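Local coordinates for siderophore-interacting protein (Aeromonas hydrophila, PDB 6K2L) that binds FAD and probably reduces ferric iron carried by siderophores, so that the metal can be released, at residues A[14-19]-A[92-97]; A[138-143]-A[202-207]; A[174-179]-A[187-192]. The protein carries 1 engineered substitution. One frame throughout, in Å; residues are numbered along the deposited sequence.

In the fold
The three contacts illustrate how a two-domain flavoprotein divides its architecture. Interaction 1 belongs to the antiparallel barrel, where strands 11-20 and 94-100 flank strand 25-31; it closes along the chain before the other two begin. Interactions 2 and 3 share the five-stranded parallel sheet of the second domain, 2 at strand 138-144 and 3 at the outermost strand 185-191, and both segments of 3 fall between those of 2 in the sequence. Their centres lie about 15 Å apart, and Y203 packs on R188 and F190 where they meet. From interaction 1, the centres of 2 and 3 are about 33 Å and 25 Å away, without touching, consistent with separate domains meeting around FAD.

Interaction 1: residues A[14-19]-A[92-97]; sequences TVKHIQ and ALELDI
The imidazole of H17 and the carboxylate of E94 are the flat groups here, and they meet without stacking: E94 OE1 comes obliquely to the ring, with H17 NE2 4.2 Å from it. The other oxygen of the same carboxylate serves K16, whose NZ forms a long salt bridge to E94 OE2 at 3.5 Å. K16 leaves the backbone with CG opposite N (chi1 -160°) and then bends at its last two torsions, so that its end turns across the extended E94 chain at about a right angle. CD also brushes the glutamate stem, K16 CD lying 4.1 Å from E94 CG. K16 is the longer and weaker of two cationic partners of this buried carboxylate; the other, R89, forms a salt bridge to E94 OE1 through NH2. Together they would be expected to stabilise the negative charge of the glutamate.

Neither strand is the direct neighbour of the other. In this antiparallel barrel, strands 11-20 and 94-100 lie on the two sides of strand 25-31, and the contact spans that strand above C29, which H17, E94 and D96 all touch. A classic beta bulge, with K16 and H17 both facing C29, brings two successive residues to bear on one glutamate. At the other strand, L93 and E94 form a G1 bulge opposite R89. The same arginine reaches one residue further along the barrel strand, where its NH1 forms a salt bridge with D96 OD2.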
loop_
_atom_site.group_PDB
_atom_site.type_symbol
_atom_site.label_atom_id
_atom_site.label_comp_id
_atom_site.label_asym_id
_atom_site.label_seq_id
_atom_site.Cartn_x
_atom_site.Cartn_y
_atom_site.Cartn_z
ATOM N N THR A 14 4.410 -17.017 -12.827
ATOM C CA THR A 14 4.002 -17.091 -14.218
ATOM C C THR A 14 3.341 -15.773 -14.612
ATOM O O THR A 14 2.642 -15.145 -13.807
ATOM C CB THR A 14 3.044 -18.279 -14.421
ATOM O OG1 THR A 14 3.716 -19.504 -14.093
ATOM C CG2 THR A 14 2.520 -18.357 -15.858
ATOM N N VAL A 15 3.564 -15.345 -15.849
ATOM C CA VAL A 15 2.906 -14.133 -16.317
ATOM C C VAL A 15 1.426 -14.439 -16.550
ATOM O O VAL A 15 1.071 -15.364 -17.284
ATOM C CB VAL A 15 3.578 -13.598 -17.592
ATOM C CG1 VAL A 15 2.796 -12.396 -18.133
ATOM C CG2 VAL A 15 5.041 -13.260 -17.333
ATOM N N LYS A 16 0.553 -13.681 -15.909
ATOM C CA LYS A 16 -0.882 -13.773 -16.108
ATOM C C LYS A 16 -1.329 -12.899 -17.270
ATOM O O LYS A 16 -2.005 -13.380 -18.182
ATOM C CB LYS A 16 -1.607 -13.362 -14.821
ATOM C CG LYS A 16 -3.031 -13.827 -14.702
ATOM C CD LYS A 16 -3.478 -13.751 -13.262
ATOM C CE LYS A 16 -4.679 -12.849 -13.106
ATOM N NZ LYS A 16 -5.958 -13.615 -13.093
ATOM N N HIS A 17 -0.952 -11.620 -17.259
ATOM C CA HIS A 17 -1.294 -10.710 -18.342
ATOM C C HIS A 17 -0.361 -9.511 -18.337
ATOM O O HIS A 17 0.288 -9.197 -17.337
ATOM C CB HIS A 17 -2.737 -10.223 -18.252
ATOM C CG HIS A 17 -3.088 -9.615 -16.930
ATOM N ND1 HIS A 17 -2.743 -8.321 -16.590
ATOM C CD2 HIS A 17 -3.758 -10.121 -15.865
ATOM C CE1 HIS A 17 -3.200 -8.054 -15.379
ATOM N NE2 HIS A 17 -3.813 -9.130 -14.913
ATOM N N ILE A 18 -0.339 -8.830 -19.473
ATOM C CA ILE A 18 0.591 -7.766 -19.796
ATOM C C ILE A 18 -0.232 -6.570 -20.232
ATOM O O ILE A 18 -1.341 -6.717 -20.748
ATOM C CB ILE A 18 1.566 -8.208 -20.909
ATOM C CG1 ILE A 18 2.247 -9.512 -20.520
ATOM C CG2 ILE A 18 2.602 -7.165 -21.183
ATOM C CD1 ILE A 18 1.937 -10.640 -21.454
ATOM N N GLN A 19 0.312 -5.379 -20.029
ATOM C CA GLN A 19 -0.452 -4.170 -20.282
ATOM C C GLN A 19 0.521 -3.017 -20.497
ATOM O O GLN A 19 1.497 -2.877 -19.760
ATOM C CB GLN A 19 -1.395 -3.885 -19.108
ATOM C CG GLN A 19 -1.844 -2.454 -19.040
ATOM C CD GLN A 19 -2.924 -2.238 -18.003
ATOM O OE1 GLN A 19 -2.832 -2.753 -16.880
ATOM N NE2 GLN A 19 -3.959 -1.471 -18.371
ATOM N N ALA A 92 -5.809 -12.080 -4.784
ATOM C CA ALA A 92 -5.794 -12.497 -6.175
ATOM C C ALA A 92 -4.556 -13.305 -6.529
ATOM O O ALA A 92 -4.484 -13.834 -7.646
ATOM C CB ALA A 92 -5.883 -11.270 -7.078
ATOM N N LEU A 93 -3.593 -13.399 -5.608
ATOM C CA LEU A 93 -2.295 -14.015 -5.860
ATOM C C LEU A 93 -1.590 -13.351 -7.049
ATOM O O LEU A 93 -1.044 -14.015 -7.931
ATOM C CB LEU A 93 -2.446 -15.525 -6.068
ATOM C CG LEU A 93 -2.910 -16.342 -4.850
ATOM C CD1 LEU A 93 -3.481 -17.667 -5.286
ATOM C CD2 LEU A 93 -1.800 -16.557 -3.806
ATOM N N GLU A 94 -1.586 -12.019 -7.065
ATOM C CA GLU A 94 -1.022 -11.280 -8.191
ATOM C C GLU A 94 0.020 -10.288 -7.702
ATOM O O GLU A 94 -0.122 -9.709 -6.619
ATOM C CB GLU A 94 -2.108 -10.521 -8.975
ATOM C CG GLU A 94 -2.930 -11.401 -9.923
ATOM C CD GLU A 94 -4.204 -10.708 -10.410
ATOM O OE1 GLU A 94 -4.130 -9.493 -10.705
ATOM O OE2 GLU A 94 -5.271 -11.368 -10.510
ATOM N N LEU A 95 1.054 -10.083 -8.517
ATOM C CA LEU A 95 2.145 -9.167 -8.235
ATOM C C LEU A 95 2.512 -8.440 -9.524
ATOM O O LEU A 95 2.799 -9.090 -10.522
ATOM C CB LEU A 95 3.359 -9.928 -7.673
ATOM C CG LEU A 95 4.455 -8.994 -7.151
ATOM C CD1 LEU A 95 4.937 -9.440 -5.812
ATOM C CD2 LEU A 95 5.598 -8.885 -8.159
ATOM N N ASP A 96 2.521 -7.105 -9.510
ATOM C CA ASP A 96 2.757 -6.275 -10.695
ATOM C C ASP A 96 4.168 -5.709 -10.710
ATOM O O ASP A 96 4.587 -5.048 -9.761
ATOM C CB ASP A 96 1.789 -5.082 -10.730
ATOM C CG ASP A 96 0.404 -5.474 -11.143
ATOM O OD1 ASP A 96 0.260 -6.589 -11.690
ATOM O OD2 ASP A 96 -0.542 -4.672 -10.918
ATOM N N ILE A 97 4.882 -5.907 -11.804
ATOM C CA ILE A 97 6.151 -5.222 -12.014
ATOM C C ILE A 97 6.061 -4.408 -13.293
ATOM O O ILE A 97 5.655 -4.948 -14.330
ATOM C CB ILE A 97 7.317 -6.211 -12.100
ATOM C CG1 ILE A 97 7.342 -7.079 -10.855
ATOM C CG2 ILE A 97 8.609 -5.439 -12.231
ATOM C CD1 ILE A 97 8.342 -8.273 -10.985
#

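Interaction 2: residues A[138-143]-A[202-207]; sequences HYYMVG and EYFTSL
F204 lays its ring against the strand so that V142 covers one face and Y140 meets the rim. The V142 methyl CG2 sits 3.7 Å from the centroid of the F204 ring, only 14° off its normal, a CH-pi contact made almost over the centre. With CG1 opposite its own N (chi1 172°), the valine holds CG2 beside that N, and this is the branch that meets the ring. F204 itself takes an unusual first torsion, -142°, away from the staggered values, and its side chain and that of V142 approach from opposite directions. Y140 CB lies in the plane of the phenyl ring, 3.9 Å from F204 CE2. The backbone joins in as well, since M141 O comes obliquely to within 3.8 Å of F204 CE1.

The pairing is the docking of a helix on a parallel sheet in the manner of the NAD-ferredoxin class of alpha/beta folds: helix 198-205 covers the central strand 138-144. On the opposite face of the phenyl ring, L207 CD1 stands 3.8 Å above the plane, folding back from beyond the helix, so F204 is held flat between two aliphatic groups. The chain there is braced by S206 OG, which donates to Y203 O at 2.6 Å. Y140 is fixed by its hydroxyl bond to E210 N and by its ring against F216, while M228 of helix 222-235 also packs on F204.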
loop_
_atom_site.group_PDB
_atom_site.type_symbol
_atom_site.label_atom_id
_atom_site.label_comp_id
_atom_site.label_asym_id
_atom_site.label_seq_id
_atom_site.Cartn_x
_atom_site.Cartn_y
_atom_site.Cartn_z
ATOM N N HIS A 138 6.301 17.219 3.911
ATOM C CA HIS A 138 6.754 17.650 2.600
ATOM C C HIS A 138 7.495 16.507 1.911
ATOM O O HIS A 138 8.228 15.749 2.554
ATOM C CB HIS A 138 7.631 18.879 2.744
ATOM C CG HIS A 138 6.861 20.100 3.144
ATOM N ND1 HIS A 138 6.549 20.382 4.459
ATOM C CD2 HIS A 138 6.330 21.104 2.405
ATOM C CE1 HIS A 138 5.840 21.495 4.509
ATOM N NE2 HIS A 138 5.705 21.960 3.278
ATOM N N TYR A 139 7.280 16.369 0.604
ATOM C CA TYR A 139 7.871 15.296 -0.195
ATOM C C TYR A 139 8.476 15.870 -1.473
ATOM O O TYR A 139 7.794 16.559 -2.240
ATOM C CB TYR A 139 6.832 14.243 -0.557
ATOM C CG TYR A 139 6.368 13.407 0.591
ATOM C CD1 TYR A 139 7.150 12.370 1.082
ATOM C CD2 TYR A 139 5.123 13.641 1.175
ATOM C CE1 TYR A 139 6.716 11.597 2.133
ATOM C CE2 TYR A 139 4.665 12.886 2.243
ATOM C CZ TYR A 139 5.460 11.859 2.722
ATOM O OH TYR A 139 4.991 11.082 3.771
ATOM N N TYR A 140 9.739 15.567 -1.723
ATOM C CA TYR A 140 10.437 16.087 -2.895
ATOM C C TYR A 140 11.089 14.920 -3.607
ATOM O O TYR A 140 12.053 14.345 -3.088
ATOM C CB TYR A 140 11.486 17.123 -2.503
ATOM C CG TYR A 140 10.930 18.238 -1.675
ATOM C CD1 TYR A 140 10.211 19.275 -2.261
ATOM C CD2 TYR A 140 11.094 18.241 -0.300
ATOM C CE1 TYR A 140 9.694 20.311 -1.487
ATOM C CE2 TYR A 140 10.587 19.249 0.470
ATOM C CZ TYR A 140 9.882 20.275 -0.114
ATOM O OH TYR A 140 9.396 21.253 0.709
ATOM N N MET A 141 10.606 14.610 -4.813
ATOM C CA MET A 141 10.885 13.337 -5.449
ATOM C C MET A 141 11.316 13.609 -6.890
ATOM O O MET A 141 10.694 14.418 -7.579
ATOM C CB MET A 141 9.623 12.475 -5.386
ATOM C CG MET A 141 9.214 12.034 -3.939
ATOM S SD MET A 141 7.961 10.750 -4.047
ATOM C CE MET A 141 6.840 11.154 -2.656
ATOM N N VAL A 142 12.370 12.943 -7.361
ATOM C CA VAL A 142 12.793 13.053 -8.756
ATOM C C VAL A 142 13.041 11.646 -9.277
ATOM O O VAL A 142 13.487 10.768 -8.529
ATOM C CB VAL A 142 14.048 13.956 -8.924
ATOM C CG1 VAL A 142 14.573 13.903 -10.328
ATOM C CG2 VAL A 142 13.753 15.426 -8.550
ATOM N N GLY A 143 12.703 11.414 -10.546
ATOM C CA GLY A 143 13.058 10.146 -11.160
ATOM C C GLY A 143 12.806 10.147 -12.655
ATOM O O GLY A 143 12.431 11.163 -13.251
ATOM N N GLU A 202 17.858 22.406 -13.107
ATOM C CA GLU A 202 17.610 23.825 -12.914
ATOM C C GLU A 202 16.258 24.063 -12.258
ATOM O O GLU A 202 16.171 24.791 -11.252
ATOM C CB GLU A 202 17.694 24.572 -14.251
ATOM C CG GLU A 202 17.269 26.025 -14.120
ATOM C CD GLU A 202 17.801 26.935 -15.232
ATOM O OE1 GLU A 202 17.148 27.048 -16.306
ATOM O OE2 GLU A 202 18.875 27.554 -15.034
ATOM N N TYR A 203 15.196 23.433 -12.785
ATOM C CA TYR A 203 13.859 23.691 -12.249
ATOM C C TYR A 203 13.746 23.262 -10.801
ATOM O O TYR A 203 13.197 23.999 -9.979
ATOM C CB TYR A 203 12.800 22.980 -13.069
ATOM C CG TYR A 203 11.516 22.711 -12.324
ATOM C CD1 TYR A 203 10.553 23.712 -12.172
ATOM C CD2 TYR A 203 11.258 21.451 -11.771
ATOM C CE1 TYR A 203 9.349 23.471 -11.500
ATOM C CE2 TYR A 203 10.074 21.198 -11.096
ATOM C CZ TYR A 203 9.118 22.213 -10.974
ATOM O OH TYR A 203 7.942 21.957 -10.321
ATOM N N PHE A 204 14.260 22.077 -10.471
ATOM C CA PHE A 204 14.100 21.564 -9.114
ATOM C C PHE A 204 14.968 22.311 -8.127
ATOM O O PHE A 204 14.593 22.427 -6.953
ATOM C CB PHE A 204 14.410 20.064 -9.013
ATOM C CG PHE A 204 13.493 19.337 -8.057
ATOM C CD1 PHE A 204 12.284 18.813 -8.506
ATOM C CD2 PHE A 204 13.808 19.227 -6.707
ATOM C CE1 PHE A 204 11.406 18.168 -7.638
ATOM C CE2 PHE A 204 12.944 18.579 -5.829
ATOM C CZ PHE A 204 11.732 18.049 -6.305
ATOM N N THR A 205 16.128 22.801 -8.568
ATOM C CA THR A 205 16.953 23.584 -7.661
ATOM C C THR A 205 16.360 24.972 -7.427
ATOM O O THR A 205 16.597 25.552 -6.361
ATOM C CB THR A 205 18.391 23.664 -8.188
ATOM O OG1 THR A 205 18.396 24.154 -9.540
ATOM C CG2 THR A 205 19.062 22.277 -8.148
ATOM N N SER A 206 15.573 25.502 -8.389
ATOM C CA SER A 206 14.865 26.765 -8.178
ATOM C C SER A 206 13.762 26.696 -7.117
ATOM O O SER A 206 13.325 27.752 -6.647
ATOM C CB SER A 206 14.239 27.274 -9.487
ATOM O OG SER A 206 13.013 26.610 -9.819
ATOM N N LEU A 207 13.273 25.484 -6.736
ATOM C CA LEU A 207 12.133 25.457 -5.817
ATOM C C LEU A 207 12.591 25.641 -4.368
ATOM O O LEU A 207 13.611 25.083 -3.954
ATOM C CB LEU A 207 11.352 24.147 -5.922
ATOM C CG LEU A 207 10.956 23.619 -7.295
ATOM C CD1 LEU A 207 10.762 22.098 -7.219
ATOM C CD2 LEU A 207 9.714 24.306 -7.864
#

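Interaction 3: residues A[174-179]-A[187-192]; sequences EDVQDL and LRWFVG
V176 lies on one face of the W189 indole and makes the principal contact. Its methyl CG1 is 3.6 Å from the centroid of the five-membered ring and merely 5° off the normal, a CH-pi approach. With CG1 opposite N (chi1 172°) and CG2 beside it, both valine methyls lie along the indole, V176 CG2 3.8 Å from W189 CE3. Farther along the same face, Q177 N is 3.6 Å above the W189 plane toward the rim, while Q177 O comes in beyond the rim, 3.2 Å from W189 CZ2. Q177 CG lies near W189 CH2, its amide almost parallel to the ring at 15°. On the opposite face stands L187 CD1, so the indole lies between the loop and its own strand neighbour two residues back. L187 CD2 in turn meets L179 CB at 3.9 Å, and L179 CG approaches W189 CZ2 at about a right angle to the tryptophan side chain.

In topology, this is a crossover between parallel strands 163-170 and 185-191 made without an alpha-helix; the loop, which includes a 3-10 turn, lies over the outermost strand of the sheet. Around them, L148 of helix 148-155 packs on Q177, L179 and W189, and L168 and V170 of strand 163-170 also touch the indole. Within that turn, D175 OD1 hydrogen-bonds S22 OG and H24 N; the D175 side chain lies about 10 Å from the FAD.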
loop_
_atom_site.group_PDB
_atom_site.type_symbol
_atom_site.label_atom_id
_atom_site.label_comp_id
_atom_site.label_asym_id
_atom_site.label_seq_id
_atom_site.Cartn_x
_atom_site.Cartn_y
_atom_site.Cartn_z
ATOM N N GLU A 174 4.763 10.753 -25.205
ATOM C CA GLU A 174 3.664 9.804 -25.012
ATOM C C GLU A 174 3.763 9.013 -23.714
ATOM O O GLU A 174 2.799 8.320 -23.358
ATOM C CB GLU A 174 3.588 8.822 -26.182
ATOM C CG GLU A 174 3.058 9.428 -27.470
ATOM C CD GLU A 174 4.146 10.082 -28.323
ATOM O OE1 GLU A 174 3.869 10.276 -29.526
ATOM O OE2 GLU A 174 5.261 10.387 -27.812
ATOM N N ASP A 175 4.894 9.077 -23.009
ATOM C CA ASP A 175 5.069 8.359 -21.752
ATOM C C ASP A 175 4.710 9.197 -20.531
ATOM O O ASP A 175 4.692 8.669 -19.416
ATOM C CB ASP A 175 6.489 7.810 -21.666
ATOM C CG ASP A 175 6.705 6.646 -22.653
ATOM O OD1 ASP A 175 6.034 5.600 -22.476
ATOM O OD2 ASP A 175 7.497 6.786 -23.621
ATOM N N VAL A 176 4.381 10.472 -20.726
ATOM C CA VAL A 176 3.699 11.256 -19.707
ATOM C C VAL A 176 2.336 10.629 -19.455
ATOM O O VAL A 176 1.608 10.284 -20.393
ATOM C CB VAL A 176 3.564 12.723 -20.141
ATOM C CG1 VAL A 176 2.683 13.487 -19.167
ATOM C CG2 VAL A 176 4.935 13.374 -20.245
ATOM N N GLN A 177 1.998 10.444 -18.191
ATOM C CA GLN A 177 0.776 9.749 -17.854
ATOM C C GLN A 177 0.156 10.420 -16.647
ATOM O O GLN A 177 0.772 11.258 -15.994
ATOM C CB GLN A 177 1.035 8.264 -17.587
ATOM C CG GLN A 177 2.436 7.948 -17.137
ATOM C CD GLN A 177 2.621 6.475 -16.771
ATOM O OE1 GLN A 177 1.961 5.952 -15.858
ATOM N NE2 GLN A 177 3.551 5.802 -17.473
ATOM N N ASP A 178 -1.084 10.061 -16.362
ATOM C CA ASP A 178 -1.733 10.596 -15.181
ATOM C C ASP A 178 -1.164 9.897 -13.960
ATOM O O ASP A 178 -0.914 8.691 -13.977
ATOM C CB ASP A 178 -3.248 10.415 -15.265
ATOM C CG ASP A 178 -3.839 11.059 -16.523
ATOM O OD1 ASP A 178 -3.260 12.063 -17.010
ATOM O OD2 ASP A 178 -4.883 10.575 -17.022
ATOM N N LEU A 179 -0.860 10.688 -12.944
ATOM C CA LEU A 179 -0.542 10.183 -11.613
ATOM C C LEU A 179 -1.377 11.071 -10.704
ATOM O O LEU A 179 -1.015 12.235 -10.501
ATOM C CB LEU A 179 0.933 10.319 -11.281
ATOM C CG LEU A 179 2.095 9.670 -12.025
ATOM C CD1 LEU A 179 3.239 9.639 -11.032
ATOM C CD2 LEU A 179 1.814 8.263 -12.587
ATOM N N LEU A 187 3.347 18.218 -9.722
ATOM C CA LEU A 187 3.913 17.236 -10.644
ATOM C C LEU A 187 4.334 17.924 -11.935
ATOM O O LEU A 187 3.515 18.594 -12.567
ATOM C CB LEU A 187 2.916 16.126 -10.953
ATOM C CG LEU A 187 3.384 15.051 -11.935
ATOM C CD1 LEU A 187 4.761 14.470 -11.553
ATOM C CD2 LEU A 187 2.326 13.952 -11.953
ATOM N N ARG A 188 5.595 17.742 -12.346
ATOM C CA ARG A 188 6.151 18.425 -13.518
ATOM C C ARG A 188 6.950 17.447 -14.388
ATOM O O ARG A 188 7.937 16.850 -13.942
ATOM C CB ARG A 188 7.011 19.619 -13.077
ATOM C CG ARG A 188 7.570 20.475 -14.212
ATOM C CD ARG A 188 6.521 21.403 -14.825
ATOM N NE ARG A 188 5.947 22.364 -13.871
ATOM C CZ ARG A 188 6.418 23.596 -13.669
ATOM N NH1 ARG A 188 7.484 24.038 -14.350
ATOM N NH2 ARG A 188 5.817 24.384 -12.781
ATOM N N TRP A 189 6.525 17.284 -15.629
ATOM C CA TRP A 189 7.131 16.332 -16.549
ATOM C C TRP A 189 8.123 17.025 -17.483
ATOM O O TRP A 189 7.847 18.088 -18.049
ATOM C CB TRP A 189 6.055 15.618 -17.373
ATOM C CG TRP A 189 5.096 14.721 -16.575
ATOM C CD1 TRP A 189 3.954 15.109 -15.924
ATOM C CD2 TRP A 189 5.186 13.296 -16.394
ATOM N NE1 TRP A 189 3.332 14.019 -15.353
ATOM C CE2 TRP A 189 4.070 12.897 -15.627
ATOM C CE3 TRP A 189 6.099 12.323 -16.804
ATOM C CZ2 TRP A 189 3.862 11.571 -15.244
ATOM C CZ3 TRP A 189 5.881 11.016 -16.433
ATOM C CH2 TRP A 189 4.766 10.652 -15.656
ATOM N N PHE A 190 9.281 16.409 -17.650
ATOM C CA PHE A 190 10.305 16.867 -18.571
ATOM C C PHE A 190 10.499 15.766 -19.598
ATOM O O PHE A 190 10.697 14.602 -19.225
ATOM C CB PHE A 190 11.603 17.178 -17.825
ATOM C CG PHE A 190 11.513 18.407 -16.978
ATOM C CD1 PHE A 190 11.993 19.603 -17.445
ATOM C CD2 PHE A 190 10.905 18.375 -15.724
ATOM C CE1 PHE A 190 11.907 20.739 -16.679
ATOM C CE2 PHE A 190 10.804 19.516 -14.952
ATOM C CZ PHE A 190 11.316 20.701 -15.429
ATOM N N VAL A 191 10.374 16.117 -20.876
ATOM C CA VAL A 191 10.689 15.211 -21.970
ATOM C C VAL A 191 12.142 15.422 -22.356
ATOM O O VAL A 191 12.591 16.565 -22.495
ATOM C CB VAL A 191 9.763 15.443 -23.170
ATOM C CG1 VAL A 191 10.161 14.512 -24.317
ATOM C CG2 VAL A 191 8.306 15.207 -22.753
ATOM N N GLY A 192 12.882 14.327 -22.514
ATOM C CA GLY A 192 14.252 14.412 -22.984
ATOM C C GLY A 192 14.973 13.093 -22.816
ATOM O O GLY A 192 14.464 12.136 -22.221
#